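PDB 2O8R: polyphosphate kinase from Porphyromonas gingivalis, which probably catalyses the reversible transfer of the terminal phosphate of ATP onto a long polyphosphate chain. Local coordinates for residues I232-D237 against T267-D272; D344-V349 against R639-D644; S475-M480 against S598-F603. The protein carries 3 engineered substitutions. All coordinates share one frame; numbering follows the deposited sequence.

How the contacts relate
Coming from the N terminus, the chain first reaches contact 1, where strands 225-235 and 268-272 of the middle domain pair; the loop it closes is short and mostly unmodelled. That loop is finished before contact 2 opens at 344-349 in the first C-terminal domain. Contact 3 is nested inside contact 2: 475-480 meets 598-603 before 639-644 comes back onto 344-349. Contacts 2 and 3 share a sheet, since strands 345-349 and 474-481 are antiparallel neighbours, and both tie the first C-terminal domain to the second. Their centres lie about 8 Å apart, whereas the centre of contact 1 is about 45 Å from that of contact 2, across the chain's centre.

Contact 1 (I232-D237 against T267-D272); sequences IKVSRD and TRFMYD
A classic beta bulge sets two residues, Thr-267 and Arg-268, opposite the single Ser-235 and ends an otherwise regular antiparallel pairing inside the mixed sheet of the polyphosphate kinase middle domain. Beyond the bulge the strands run in register: Lys-233 and Met-270 form a hydrogen-bonded pair, with Met-270 N donating a hydrogen bond of 2.7 Å to Lys-233 O. Nearer the bulge, Ser-235 N binds Arg-268 O at 3.0 Å and comes in from above the carbonyl plane, 43° out of it.

The face bearing Ile-232, Val-234, Phe-269 and Tyr-271 is apolar. Phe-269 has CG anti to its backbone N (chi1 -176°), and the end of its side chain comes nearer to strand 232-235, where CD1 meets Val-234 CB at 3.9 Å and CZ reaches Ile-232 CG2. The same Ile-232 CG2 also rests on Tyr-271 CB, 3.7 Å away. Behind the aromatic side chains, helix 277-283 packs through Leu-280 and Ile-283.

The other face carries Lys-233, Ser-235, Arg-268 and Met-270, two of them basic. Lys-233 CE lies 3.5 Å from Arg-268 NH2, and the two charged ends come close despite their like charge. Glu-50 of helix 35-63 would offset the repulsion: its OE1 makes salt bridges to both, while OE2 is hydrogen-bonded to Ser-235. This joins the sheet to the N-terminal domain, on the helix that also carries Asn-48, predicted to bind ATP. Ser-235 OG is gripped a second time, by Arg-268 NE at 3.2 Å, with the hydroxyl oxygen tilted 29° from the guanidinium plane.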
loop_
_atom_site.group_PDB
_atom_site.type_symbol
_atom_site.label_atom_id
_atom_site.label_comp_id
_atom_site.label_asym_id
_atom_site.label_seq_id
_atom_site.Cartn_x
_atom_site.Cartn_y
_atom_site.Cartn_z
ATOM N N ILE A 232 3.536 17.357 21.550
ATOM C CA ILE A 232 2.292 17.964 21.128
ATOM C C ILE A 232 1.690 17.201 19.957
ATOM O O ILE A 232 2.375 16.435 19.281
ATOM C CB ILE A 232 2.473 19.443 20.748
ATOM C CG1 ILE A 232 3.588 19.601 19.706
ATOM C CG2 ILE A 232 2.729 20.282 21.998
ATOM C CD1 ILE A 232 3.634 20.959 19.052
ATOM N N LYS A 233 0.400 17.430 19.735
ATOM C CA LYS A 233 -0.369 16.804 18.670
ATOM C C LYS A 233 -1.535 17.730 18.344
ATOM O O LYS A 233 -2.172 18.280 19.245
ATOM C CB LYS A 233 -0.887 15.451 19.153
ATOM C CG LYS A 233 -1.962 14.792 18.295
ATOM C CD LYS A 233 -2.457 13.517 18.972
ATOM C CE LYS A 233 -3.792 13.057 18.425
ATOM N NZ LYS A 233 -3.678 12.494 17.056
ATOM N N VAL A 234 -1.810 17.920 17.062
ATOM C CA VAL A 234 -2.984 18.677 16.661
ATOM C C VAL A 234 -3.846 17.803 15.772
ATOM O O VAL A 234 -3.328 17.118 14.904
ATOM C CB VAL A 234 -2.594 20.024 15.967
ATOM C CG1 VAL A 234 -1.536 19.818 14.910
ATOM C CG2 VAL A 234 -3.804 20.724 15.376
ATOM N N SER A 235 -5.152 17.774 16.026
ATOM C CA SER A 235 -6.095 17.219 15.051
ATOM C C SER A 235 -6.712 18.399 14.334
ATOM O O SER A 235 -7.047 19.397 14.975
ATOM C CB SER A 235 -7.207 16.415 15.725
ATOM O OG SER A 235 -6.711 15.528 16.709
ATOM N N ARG A 236 -6.856 18.304 13.017
ATOM C CA ARG A 236 -7.597 19.332 12.274
ATOM C C ARG A 236 -8.546 18.746 11.228
ATOM O O ARG A 236 -8.446 17.560 10.898
ATOM C CB ARG A 236 -6.658 20.376 11.661
ATOM C CG ARG A 236 -5.484 19.830 10.878
ATOM C CD ARG A 236 -4.640 20.975 10.364
ATOM N NE ARG A 236 -4.256 21.873 11.445
ATOM C CZ ARG A 236 -3.002 22.210 11.718
ATOM N NH1 ARG A 236 -2.022 21.738 10.975
ATOM N NH2 ARG A 236 -2.727 23.030 12.721
ATOM N N ASP A 237 -9.472 19.581 10.738
ATOM C CA ASP A 237 -10.488 19.182 9.741
ATOM C C ASP A 237 -9.882 18.696 8.414
ATOM O O ASP A 237 -10.418 17.781 7.784
ATOM C CB ASP A 237 -11.498 20.315 9.498
ATOM C CG ASP A 237 -10.879 21.526 8.793
ATOM O OD1 ASP A 237 -9.721 21.885 9.098
ATOM O OD2 ASP A 237 -11.556 22.126 7.929
ATOM N N THR A 267 -9.338 21.200 15.320
ATOM C CA THR A 267 -10.400 20.747 16.240
ATOM C C THR A 267 -9.850 20.448 17.631
ATOM O O THR A 267 -10.548 20.584 18.643
ATOM C CB THR A 267 -11.089 19.450 15.766
ATOM O OG1 THR A 267 -10.300 18.327 16.175
ATOM C CG2 THR A 267 -11.276 19.431 14.259
ATOM N N ARG A 268 -8.595 20.022 17.662
ATOM C CA ARG A 268 -7.938 19.635 18.891
ATOM C C ARG A 268 -6.492 20.120 18.854
ATOM O O ARG A 268 -5.859 20.118 17.794
ATOM C CB ARG A 268 -7.993 18.109 19.023
ATOM C CG ARG A 268 -7.584 17.555 20.365
ATOM C CD ARG A 268 -8.157 16.163 20.590
ATOM N NE ARG A 268 -7.548 15.140 19.746
ATOM C CZ ARG A 268 -7.845 13.844 19.816
ATOM N NH1 ARG A 268 -8.749 13.416 20.684
ATOM N NH2 ARG A 268 -7.241 12.973 19.023
ATOM N N PHE A 269 -5.991 20.573 19.999
ATOM C CA PHE A 269 -4.553 20.732 20.196
ATOM C C PHE A 269 -4.177 20.150 21.550
ATOM O O PHE A 269 -4.471 20.721 22.591
ATOM C CB PHE A 269 -4.105 22.189 20.079
ATOM C CG PHE A 269 -2.611 22.367 20.183
ATOM C CD1 PHE A 269 -1.818 22.313 19.048
ATOM C CD2 PHE A 269 -1.998 22.569 21.420
ATOM C CE1 PHE A 269 -0.439 22.464 19.142
ATOM C CE2 PHE A 269 -0.631 22.720 21.521
ATOM C CZ PHE A 269 0.155 22.664 20.381
HETATM N N MSE A 270 -3.511 19.008 21.520
HETATM C CA MSE A 270 -3.288 18.211 22.710
HETATM C C MSE A 270 -1.811 18.250 23.068
HETATM O O MSE A 270 -0.956 18.191 22.186
HETATM C CB MSE A 270 -3.742 16.788 22.412
HETATM C CG MSE A 270 -3.649 15.788 23.536
HETATM SE SE MSE A 270 -3.980 14.068 22.701
HETATM C CE MSE A 270 -3.521 12.834 24.146
ATOM N N TYR A 271 -1.509 18.360 24.357
ATOM C CA TYR A 271 -0.119 18.496 24.784
ATOM C C TYR A 271 0.107 17.930 26.170
ATOM O O TYR A 271 -0.818 17.859 26.979
ATOM C CB TYR A 271 0.326 19.961 24.750
ATOM C CG TYR A 271 -0.482 20.869 25.644
ATOM C CD1 TYR A 271 -0.064 21.149 26.939
ATOM C CD2 TYR A 271 -1.665 21.452 25.194
ATOM C CE1 TYR A 271 -0.796 21.977 27.764
ATOM C CE2 TYR A 271 -2.413 22.279 26.013
ATOM C CZ TYR A 271 -1.974 22.539 27.299
ATOM O OH TYR A 271 -2.708 23.365 28.122
ATOM N N ASP A 272 1.353 17.541 26.425
ATOM C CA ASP A 272 1.789 17.020 27.708
ATOM C C ASP A 272 1.607 18.083 28.790
ATOM O O ASP A 272 2.217 19.146 28.740
ATOM C CB ASP A 272 3.245 16.546 27.581
ATOM C CG ASP A 272 4.029 16.642 28.875
ATOM O OD1 ASP A 272 3.529 16.216 29.941
ATOM O OD2 ASP A 272 5.174 17.130 28.807
#

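Contact 2 (D344-V349 against R639-D644); sequences DYLIHV and RREIID
Leu-346 CD2 meets two residues of helix 639-644 at once, lying 3.6 Å from Ile-642 CG1 and close to Glu-641 OE1 as well. The leucine and isoleucine side chains cross at about a right angle, and Ile-642 CD1 joins its CG1 against the same methyl group. Two residues along the strand, His-348 NE2 donates a weak hydrogen bond of 3.3 Å to Glu-641 OE1. The carboxylate oxygen sits at the ring edge, in the imidazole plane, and the N-H...O angle of 159° is fairly straight; the carboxylate itself is turned 79° to the ring. Glu-641 leaves the helix with CG anti to the backbone N (chi1 -173°) and stays extended beyond it; its side chain and that of His-348 lie side by side, pointing opposite ways.

Strand and helix run roughly parallel, their short axes 10.2 Å apart. Here helix 636-651 of the second C-terminal domain runs alongside strand 345-349 of the first, so the contact is part of the interface between two phospholipase D-like domains. Leu-638 and Ile-613 extend the apolar patch beside Leu-346, and Val-611 packs on Ile-642. Helix 678-691 closes in from the Glu-641 side: Leu-686 touches both Glu-641 and His-348, and Lys-689 forms a salt bridge with Glu-641 OE2.

The buried carboxylate is thus shared, one oxygen taking a weak bond from the imidazole N-H and the other paired with an ammonium group, an environment that would probably favour its ionised form and compensate its charge inside the domain interface.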
loop_
_atom_site.group_PDB
_atom_site.type_symbol
_atom_site.label_atom_id
_atom_site.label_comp_id
_atom_site.label_asym_id
_atom_site.label_seq_id
_atom_site.Cartn_x
_atom_site.Cartn_y
_atom_site.Cartn_z
ATOM N N ASP A 344 -30.741 -22.711 0.599
ATOM C CA ASP A 344 -30.210 -21.467 1.121
ATOM C C ASP A 344 -29.112 -21.735 2.114
ATOM O O ASP A 344 -29.132 -22.733 2.824
ATOM C CB ASP A 344 -31.292 -20.673 1.845
ATOM C CG ASP A 344 -32.300 -20.080 0.908
ATOM O OD1 ASP A 344 -32.080 -20.149 -0.324
ATOM O OD2 ASP A 344 -33.313 -19.546 1.412
ATOM N N TYR A 345 -28.157 -20.819 2.172
ATOM C CA TYR A 345 -27.091 -20.904 3.144
ATOM C C TYR A 345 -26.927 -19.578 3.922
ATOM O O TYR A 345 -27.187 -18.487 3.413
ATOM C CB TYR A 345 -25.788 -21.377 2.472
ATOM C CG TYR A 345 -25.813 -22.833 2.041
ATOM C CD1 TYR A 345 -25.257 -23.840 2.844
ATOM C CD2 TYR A 345 -26.393 -23.206 0.832
ATOM C CE1 TYR A 345 -25.295 -25.184 2.447
ATOM C CE2 TYR A 345 -26.433 -24.533 0.430
ATOM C CZ TYR A 345 -25.880 -25.515 1.230
ATOM O OH TYR A 345 -25.942 -26.824 0.794
ATOM N N LEU A 346 -26.521 -19.699 5.171
ATOM C CA LEU A 346 -26.243 -18.556 6.007
ATOM C C LEU A 346 -24.788 -18.675 6.399
ATOM O O LEU A 346 -24.368 -19.694 6.938
ATOM C CB LEU A 346 -27.097 -18.648 7.258
ATOM C CG LEU A 346 -27.717 -17.419 7.884
ATOM C CD1 LEU A 346 -28.409 -16.537 6.835
ATOM C CD2 LEU A 346 -28.698 -17.930 8.908
ATOM N N ILE A 347 -24.004 -17.649 6.118
ATOM C CA ILE A 347 -22.605 -17.673 6.513
ATOM C C ILE A 347 -22.334 -16.574 7.520
ATOM O O ILE A 347 -22.580 -15.395 7.261
ATOM C CB ILE A 347 -21.681 -17.507 5.312
ATOM C CG1 ILE A 347 -21.903 -18.639 4.297
ATOM C CG2 ILE A 347 -20.233 -17.383 5.765
ATOM C CD1 ILE A 347 -21.749 -20.045 4.856
ATOM N N HIS A 348 -21.840 -16.979 8.676
ATOM C CA HIS A 348 -21.560 -16.066 9.760
ATOM C C HIS A 348 -20.064 -15.912 9.884
ATOM O O HIS A 348 -19.363 -16.812 10.358
ATOM C CB HIS A 348 -22.140 -16.609 11.062
ATOM C CG HIS A 348 -23.591 -16.958 10.972
ATOM N ND1 HIS A 348 -24.585 -16.003 10.960
ATOM C CD2 HIS A 348 -24.216 -18.157 10.891
ATOM C CE1 HIS A 348 -25.760 -16.599 10.870
ATOM N NE2 HIS A 348 -25.564 -17.905 10.828
ATOM N N VAL A 349 -19.561 -14.764 9.471
ATOM C CA VAL A 349 -18.126 -14.608 9.476
ATOM C C VAL A 349 -17.593 -13.831 10.624
ATOM O O VAL A 349 -18.216 -12.861 11.061
ATOM C CB VAL A 349 -17.546 -13.884 8.240
ATOM C CG1 VAL A 349 -17.768 -14.681 6.985
ATOM C CG2 VAL A 349 -18.076 -12.428 8.141
ATOM N N ARG A 639 -33.723 -19.267 9.814
ATOM C CA ARG A 639 -34.356 -18.376 10.807
ATOM C C ARG A 639 -34.162 -18.827 12.256
ATOM O O ARG A 639 -34.004 -17.997 13.160
ATOM C CB ARG A 639 -35.857 -18.259 10.561
ATOM C CG ARG A 639 -36.291 -17.070 9.749
ATOM C CD ARG A 639 -37.782 -16.775 9.936
ATOM N NE ARG A 639 -38.542 -18.002 10.137
ATOM C CZ ARG A 639 -39.064 -18.743 9.163
ATOM N NH1 ARG A 639 -38.934 -18.385 7.891
ATOM N NH2 ARG A 639 -39.724 -19.846 9.470
ATOM N N ARG A 640 -34.198 -20.142 12.465
ATOM C CA ARG A 640 -34.060 -20.723 13.792
ATOM C C ARG A 640 -32.640 -20.518 14.294
ATOM O O ARG A 640 -32.426 -20.224 15.474
ATOM C CB ARG A 640 -34.456 -22.214 13.759
ATOM C CG ARG A 640 -34.140 -23.067 15.006
ATOM C CD ARG A 640 -34.608 -22.446 16.333
ATOM N NE ARG A 640 -35.892 -21.754 16.230
ATOM C CZ ARG A 640 -36.296 -20.801 17.067
ATOM N NH1 ARG A 640 -35.515 -20.417 18.080
ATOM N NH2 ARG A 640 -37.482 -20.226 16.888
ATOM N N GLU A 641 -31.675 -20.644 13.387
ATOM C CA GLU A 641 -30.269 -20.508 13.743
ATOM C C GLU A 641 -29.960 -19.086 14.208
ATOM O O GLU A 641 -29.295 -18.905 15.224
ATOM C CB GLU A 641 -29.388 -20.903 12.566
ATOM C CG GLU A 641 -27.894 -20.959 12.855
ATOM C CD GLU A 641 -27.098 -21.368 11.623
ATOM O OE1 GLU A 641 -27.268 -20.742 10.558
ATOM O OE2 GLU A 641 -26.310 -22.328 11.706
ATOM N N ILE A 642 -30.463 -18.092 13.476
ATOM C CA ILE A 642 -30.199 -16.685 13.780
ATOM C C ILE A 642 -30.698 -16.349 15.175
ATOM O O ILE A 642 -29.998 -15.713 15.974
ATOM C CB ILE A 642 -30.852 -15.764 12.740
ATOM C CG1 ILE A 642 -30.071 -15.833 11.433
ATOM C CG2 ILE A 642 -30.882 -14.329 13.216
ATOM C CD1 ILE A 642 -30.796 -15.202 10.268
ATOM N N ILE A 643 -31.901 -16.819 15.472
ATOM C CA ILE A 643 -32.484 -16.628 16.786
ATOM C C ILE A 643 -31.660 -17.346 17.842
ATOM O O ILE A 643 -31.399 -16.783 18.907
ATOM C CB ILE A 643 -33.959 -17.057 16.811
ATOM C CG1 ILE A 643 -34.703 -16.293 15.715
ATOM C CG2 ILE A 643 -34.579 -16.728 18.135
ATOM C CD1 ILE A 643 -36.146 -16.598 15.617
ATOM N N ASP A 644 -31.223 -18.568 17.545
ATOM C CA ASP A 644 -30.366 -19.292 18.478
ATOM C C ASP A 644 -29.179 -18.403 18.842
ATOM O O ASP A 644 -28.908 -18.164 20.023
ATOM C CB ASP A 644 -29.858 -20.585 17.844
ATOM C CG ASP A 644 -30.872 -21.705 17.887
ATOM O OD1 ASP A 644 -31.812 -21.654 18.705
ATOM O OD2 ASP A 644 -30.715 -22.658 17.102
#

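Contact 3 (S475-M480 against S598-F603); sequences SDTTLM and SRIWCF. With SO4 (sulfate ion), chain F.
Asp-476, whose CA packs 3.7 Å from Ser-598 OG, has a carboxylate oxygen held by two partners: OD1 is hydrogen-bonded to His-597 ND1 and to Thr-463 OG1. Next along the strand, Thr-477 OG1 and Ser-598 OG share a hydrogen bond of 3.0 Å in which either hydroxyl could be the donor. Thr-477 OG1 stands anti to its carbonyl carbon (chi1 -57°), which brings it within bonding distance of Ser-598 OG. Ile-600 CD1 comes within 4.2 Å of Thr-477 OG1.

Across this junction, strand 474-481 of one phospholipase D-like domain meets the segment leading into strand 600-603 of the other, right beside His-597 and Tyr-474, both predicted to bind ATP. Arg-599 reaches a bound sulfate, probably from the crystallisation liquor. Its NH1 and NH2 both donate to sulfate O4, the latter at 2.8 Å, with the sulfur near the guanidinium plane at its edge, while Asp-617 holds NE through a salt bridge.

His-597 NE2 is also hydrogen-bonded to the sulfate. Asp-476 is thus placed as a second-shell residue, and its bond to ND1 would hold the imidazole with NE2 toward the anion, an arrangement consistent with a phosphate-binding pocket.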
loop_
_atom_site.group_PDB
_atom_site.type_symbol
_atom_site.label_atom_id
_atom_site.label_comp_id
_atom_site.label_asym_id
_atom_site.label_seq_id
_atom_site.Cartn_x
_atom_site.Cartn_y
_atom_site.Cartn_z
ATOM N N SER A 475 -17.618 -9.232 12.719
ATOM C CA SER A 475 -18.671 -10.227 12.691
ATOM C C SER A 475 -19.764 -9.712 11.741
ATOM O O SER A 475 -20.229 -8.573 11.871
ATOM C CB SER A 475 -19.193 -10.481 14.111
ATOM O OG SER A 475 -20.413 -11.201 14.124
ATOM N N ASP A 476 -20.147 -10.538 10.770
ATOM C CA ASP A 476 -21.185 -10.173 9.801
ATOM C C ASP A 476 -21.974 -11.401 9.358
ATOM O O ASP A 476 -21.544 -12.546 9.569
ATOM C CB ASP A 476 -20.566 -9.526 8.563
ATOM C CG ASP A 476 -20.333 -8.056 8.726
ATOM O OD1 ASP A 476 -21.264 -7.344 9.147
ATOM O OD2 ASP A 476 -19.213 -7.610 8.412
ATOM N N THR A 477 -23.108 -11.162 8.703
ATOM C CA THR A 477 -23.968 -12.255 8.264
ATOM C C THR A 477 -24.349 -12.167 6.776
ATOM O O THR A 477 -24.753 -11.111 6.270
ATOM C CB THR A 477 -25.203 -12.329 9.156
ATOM O OG1 THR A 477 -24.777 -12.492 10.517
ATOM C CG2 THR A 477 -26.068 -13.507 8.771
ATOM N N THR A 478 -24.193 -13.286 6.077
ATOM C CA THR A 478 -24.425 -13.342 4.644
ATOM C C THR A 478 -25.419 -14.449 4.296
ATOM O O THR A 478 -25.250 -15.604 4.713
ATOM C CB THR A 478 -23.108 -13.585 3.893
ATOM O OG1 THR A 478 -22.248 -12.450 4.066
ATOM C CG2 THR A 478 -23.363 -13.800 2.411
ATOM N N LEU A 479 -26.453 -14.075 3.542
ATOM C CA LEU A 479 -27.422 -15.006 3.002
ATOM C C LEU A 479 -27.094 -15.323 1.559
ATOM O O LEU A 479 -26.840 -14.426 0.768
ATOM C CB LEU A 479 -28.820 -14.394 3.045
ATOM C CG LEU A 479 -29.916 -15.297 2.473
ATOM C CD1 LEU A 479 -30.049 -16.543 3.331
ATOM C CD2 LEU A 479 -31.242 -14.564 2.357
HETATM N N MSE A 480 -27.121 -16.602 1.208
HETATM C CA MSE A 480 -26.935 -17.004 -0.176
HETATM C C MSE A 480 -28.158 -17.786 -0.613
HETATM O O MSE A 480 -28.465 -18.832 -0.048
HETATM C CB MSE A 480 -25.655 -17.817 -0.317
HETATM C CG MSE A 480 -24.439 -16.986 0.016
HETATM SE SE MSE A 480 -22.745 -17.940 0.040
HETATM C CE MSE A 480 -22.274 -17.878 -1.841
ATOM N N SER A 598 -23.284 -7.130 12.565
ATOM C CA SER A 598 -24.546 -7.624 12.009
ATOM C C SER A 598 -25.685 -6.652 12.284
ATOM O O SER A 598 -25.730 -5.990 13.336
ATOM C CB SER A 598 -24.908 -8.989 12.602
ATOM O OG SER A 598 -24.052 -10.003 12.121
ATOM N N ARG A 599 -26.594 -6.560 11.321
ATOM C CA ARG A 599 -27.863 -5.869 11.527
ATOM C C ARG A 599 -28.980 -6.858 11.239
ATOM O O ARG A 599 -29.152 -7.303 10.097
ATOM C CB ARG A 599 -27.960 -4.645 10.627
ATOM C CG ARG A 599 -26.783 -3.703 10.763
ATOM C CD ARG A 599 -26.487 -3.035 9.455
ATOM N NE ARG A 599 -25.575 -1.922 9.642
ATOM C CZ ARG A 599 -24.425 -1.766 8.997
ATOM N NH1 ARG A 599 -24.043 -2.649 8.089
ATOM N NH2 ARG A 599 -23.663 -0.708 9.254
ATOM N N ILE A 600 -29.720 -7.225 12.281
ATOM C CA ILE A 600 -30.704 -8.305 12.192
ATOM C C ILE A 600 -31.993 -7.939 12.923
ATOM O O ILE A 600 -31.946 -7.376 14.016
ATOM C CB ILE A 600 -30.137 -9.615 12.783
ATOM C CG1 ILE A 600 -29.027 -10.172 11.885
ATOM C CG2 ILE A 600 -31.252 -10.645 12.984
ATOM C CD1 ILE A 600 -28.344 -11.440 12.412
ATOM N N TRP A 601 -33.140 -8.243 12.320
ATOM C CA TRP A 601 -34.430 -7.943 12.954
ATOM C C TRP A 601 -35.286 -9.199 13.080
ATOM O O TRP A 601 -35.470 -9.930 12.109
ATOM C CB TRP A 601 -35.229 -6.876 12.186
ATOM C CG TRP A 601 -34.453 -5.734 11.569
ATOM C CD1 TRP A 601 -33.319 -5.127 12.059
ATOM C CD2 TRP A 601 -34.794 -5.027 10.368
ATOM N NE1 TRP A 601 -32.929 -4.106 11.223
ATOM C CE2 TRP A 601 -33.811 -4.026 10.177
ATOM C CE3 TRP A 601 -35.826 -5.149 9.430
ATOM C CZ2 TRP A 601 -33.825 -3.167 9.085
ATOM C CZ3 TRP A 601 -35.847 -4.277 8.342
ATOM C CH2 TRP A 601 -34.856 -3.302 8.184
ATOM N N CYS A 602 -35.807 -9.432 14.282
ATOM C CA CYS A 602 -36.720 -10.537 14.551
ATOM C C CYS A 602 -38.018 -10.036 15.128
ATOM O O CYS A 602 -38.042 -9.433 16.201
ATOM C CB CYS A 602 -36.106 -11.507 15.546
ATOM S SG CYS A 602 -34.532 -12.079 15.005
ATOM N N PHE A 603 -39.101 -10.295 14.417
ATOM C CA PHE A 603 -40.430 -9.984 14.929
ATOM C C PHE A 603 -41.175 -11.275 15.258
ATOM O O PHE A 603 -41.334 -12.145 14.394
ATOM C CB PHE A 603 -41.206 -9.156 13.914
ATOM C CG PHE A 603 -40.536 -7.848 13.548
ATOM C CD1 PHE A 603 -40.922 -6.665 14.160
ATOM C CD2 PHE A 603 -39.537 -7.801 12.575
ATOM C CE1 PHE A 603 -40.324 -5.459 13.818
ATOM C CE2 PHE A 603 -38.941 -6.601 12.230
ATOM C CZ PHE A 603 -39.333 -5.428 12.855
HETATM S S SO4 F . -20.739 -0.026 7.207
HETATM O O1 SO4 F . -19.734 -0.701 8.025
HETATM O O2 SO4 F . -21.033 1.287 7.801
HETATM O O3 SO4 F . -20.223 0.149 5.851
HETATM O O4 SO4 F . -21.927 -0.867 7.099
#